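PDB 6NGG: CD160 antigen from Homo sapiens, which serves as an immune-cell receptor for MHC class I molecules and the TNF-receptor family member HVEM (TNFRSF14), delivering stimulatory or inhibitory signals. Local coordinates for residues I18-H23 with E65-L70. The protein carries 1 engineered substitution. Residues are numbered along the deposited sequence; the frame is centred on the assembly and turned at random.
Sequences ICTVWH and EISSQL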
loop_
_atom_site.group_PDB
_atom_site.type_symbol
_atom_site.label_atom_id
_atom_site.label_comp_id
_atom_site.label_asym_id
_atom_site.label_seq_id
_atom_site.Cartn_x
_atom_site.Cartn_y
_atom_site.Cartn_z
ATOM N N ILE A 18 -1.700 3.868 3.319
ATOM C CA ILE A 18 -1.475 2.607 4.044
ATOM C C ILE A 18 -2.151 1.401 3.357
ATOM O O ILE A 18 -3.351 1.365 3.125
ATOM C CB ILE A 18 -1.907 2.743 5.502
ATOM C CG1 ILE A 18 -1.281 4.034 6.147
ATOM C CG2 ILE A 18 -1.604 1.494 6.297
ATOM C CD1 ILE A 18 -1.968 4.548 7.384
ATOM N N CYS A 19 -1.355 0.393 3.067
ATOM C CA CYS A 19 -1.818 -0.875 2.522
ATOM C C CYS A 19 -1.601 -2.004 3.573
ATOM O O CYS A 19 -0.523 -2.069 4.139
ATOM C CB CYS A 19 -0.992 -1.218 1.345
ATOM S SG CYS A 19 -0.941 -0.049 -0.033
ATOM N N THR A 20 -2.616 -2.856 3.782
ATOM C CA THR A 20 -2.597 -3.890 4.814
ATOM C C THR A 20 -3.067 -5.178 4.217
ATOM O O THR A 20 -4.188 -5.260 3.661
ATOM C CB THR A 20 -3.461 -3.524 6.008
ATOM O OG1 THR A 20 -3.132 -2.238 6.386
ATOM C CG2 THR A 20 -3.212 -4.446 7.173
ATOM N N VAL A 21 -2.162 -6.112 4.168
ATOM C CA VAL A 21 -2.479 -7.474 3.812
ATOM C C VAL A 21 -2.843 -8.254 5.059
ATOM O O VAL A 21 -2.109 -8.269 5.996
ATOM C CB VAL A 21 -1.262 -8.174 3.141
ATOM C CG1 VAL A 21 -1.588 -9.609 2.805
ATOM C CG2 VAL A 21 -0.781 -7.404 1.928
ATOM N N TRP A 22 -3.974 -8.922 4.995
ATOM C CA TRP A 22 -4.457 -9.793 6.036
ATOM C C TRP A 22 -4.203 -11.240 5.614
ATOM O O TRP A 22 -4.357 -11.616 4.423
ATOM C CB TRP A 22 -5.942 -9.586 6.282
ATOM C CG TRP A 22 -6.193 -8.144 6.698
ATOM C CD1 TRP A 22 -6.316 -7.071 5.883
ATOM C CD2 TRP A 22 -6.264 -7.662 8.023
ATOM N NE1 TRP A 22 -6.476 -5.921 6.616
ATOM C CE2 TRP A 22 -6.430 -6.253 7.945
ATOM C CE3 TRP A 22 -6.077 -8.256 9.291
ATOM C CZ2 TRP A 22 -6.464 -5.425 9.098
ATOM C CZ3 TRP A 22 -6.130 -7.437 10.438
ATOM C CH2 TRP A 22 -6.368 -6.041 10.327
ATOM N N HIS A 23 -3.767 -12.014 6.584
ATOM C CA HIS A 23 -3.305 -13.370 6.342
ATOM C C HIS A 23 -3.389 -14.187 7.606
ATOM O O HIS A 23 -3.429 -13.665 8.664
ATOM C CB HIS A 23 -1.864 -13.320 5.856
ATOM C CG HIS A 23 -0.922 -12.509 6.698
ATOM N ND1 HIS A 23 -0.406 -12.958 7.887
ATOM C CD2 HIS A 23 -0.304 -11.326 6.443
ATOM C CE1 HIS A 23 0.432 -12.053 8.374
ATOM N NE2 HIS A 23 0.542 -11.075 7.482
ATOM N N GLU A 65 0.146 -10.139 13.946
ATOM C CA GLU A 65 -0.097 -11.562 14.005
ATOM C C GLU A 65 -0.810 -12.087 12.765
ATOM O O GLU A 65 -0.430 -13.128 12.280
ATOM C CB GLU A 65 -0.866 -11.941 15.269
ATOM C CG GLU A 65 -0.941 -13.443 15.514
ATOM C CD GLU A 65 -1.587 -13.802 16.857
ATOM O OE1 GLU A 65 -2.400 -13.052 17.393
ATOM O OE2 GLU A 65 -1.280 -14.856 17.381
ATOM N N ILE A 66 -1.840 -11.378 12.280
ATOM C CA ILE A 66 -2.580 -11.789 11.060
ATOM C C ILE A 66 -2.550 -10.712 9.987
ATOM O O ILE A 66 -3.445 -10.680 9.134
ATOM C CB ILE A 66 -4.081 -12.081 11.374
ATOM C CG1 ILE A 66 -4.702 -10.836 12.070
ATOM C CG2 ILE A 66 -4.267 -13.340 12.241
ATOM C CD1 ILE A 66 -6.217 -10.881 12.082
ATOM N N SER A 67 -1.576 -9.798 10.056
ATOM C CA SER A 67 -1.473 -8.736 9.095
ATOM C C SER A 67 -0.064 -8.154 8.861
ATOM O O SER A 67 0.834 -8.256 9.639
ATOM C CB SER A 67 -2.454 -7.579 9.490
ATOM O OG SER A 67 -1.965 -6.955 10.675
ATOM N N SER A 68 0.072 -7.511 7.722
ATOM C CA SER A 68 1.334 -6.880 7.370
ATOM C C SER A 68 1.036 -5.551 6.726
ATOM O O SER A 68 0.183 -5.515 5.806
ATOM C CB SER A 68 2.040 -7.772 6.346
ATOM O OG SER A 68 2.520 -9.003 6.904
ATOM N N GLN A 69 1.825 -4.517 7.062
ATOM C CA GLN A 69 1.506 -3.185 6.620
ATOM C C GLN A 69 2.599 -2.549 5.799
ATOM O O GLN A 69 3.781 -2.703 6.131
ATOM C CB GLN A 69 1.192 -2.313 7.808
ATOM C CG GLN A 69 0.647 -0.957 7.442
ATOM C CD GLN A 69 0.620 -0.055 8.655
ATOM O OE1 GLN A 69 -0.315 -0.126 9.474
ATOM N NE2 GLN A 69 1.635 0.818 8.775
ATOM N N LEU A 70 2.180 -1.831 4.757
ATOM C CA LEU A 70 3.072 -0.923 3.975
ATOM C C LEU A 70 2.567 0.506 4.081
ATOM O O LEU A 70 1.380 0.770 3.882
ATOM C CB LEU A 70 3.136 -1.313 2.547
ATOM C CG LEU A 70 3.668 -0.310 1.506
ATOM C CD1 LEU A 70 5.104 -0.063 1.811
ATOM C CD2 LEU A 70 3.588 -0.867 0.133
#
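His-23, just after strand 14-22, folds back over the start of the facing strand. Its CG sits in the crowded position between backbone N and carbonyl carbon (chi1 51°); with the ring turned by chi2 77°, one imidazole face covers the Ile-66–Ser-67 peptide and NE2 comes 2.9 Å from Ser-68 OG in a hydrogen bond. A hydroxyl suits buried Ser-68: able to donate and accept, it also hydrogen-bonds Arg-56 NH1, whose charge may favour neutral imidazole. His-23 N donates a hydrogen bond to Ile-66 O at 2.9 Å, from above the carbonyl plane. Beyond, paired backbone N-H···O hydrogen bonds (Val-21/Ser-68, Cys-19/Leu-70) join antiparallel neighbours in one sheet of this V-type immunoglobulin-like domain of the receptor; Cys-19, SG beside its own backbone N, reaches Cys-87 of the other sheet in the canonical disulfide. Val-21 and Leu-70 fill the same interior face with branched hydrocarbon. On the other face, Trp-22 CG is anti to the carbonyl carbon (chi1 -60°), laying the indole beside Thr-20 CG2 and Ser-67, small enough for a close CH-pi contact, CB 3.9 Å from the six-membered ring centroid. Ile-66 CD1 meets the edge, 3.8 Å from CZ3; NE1 hydrogen-bonds Thr-5 OG1 on strand 3-11. Gln-69's aliphatic CG packs obliquely on this partly exposed face, 3.5 Å from Ile-18 CG2.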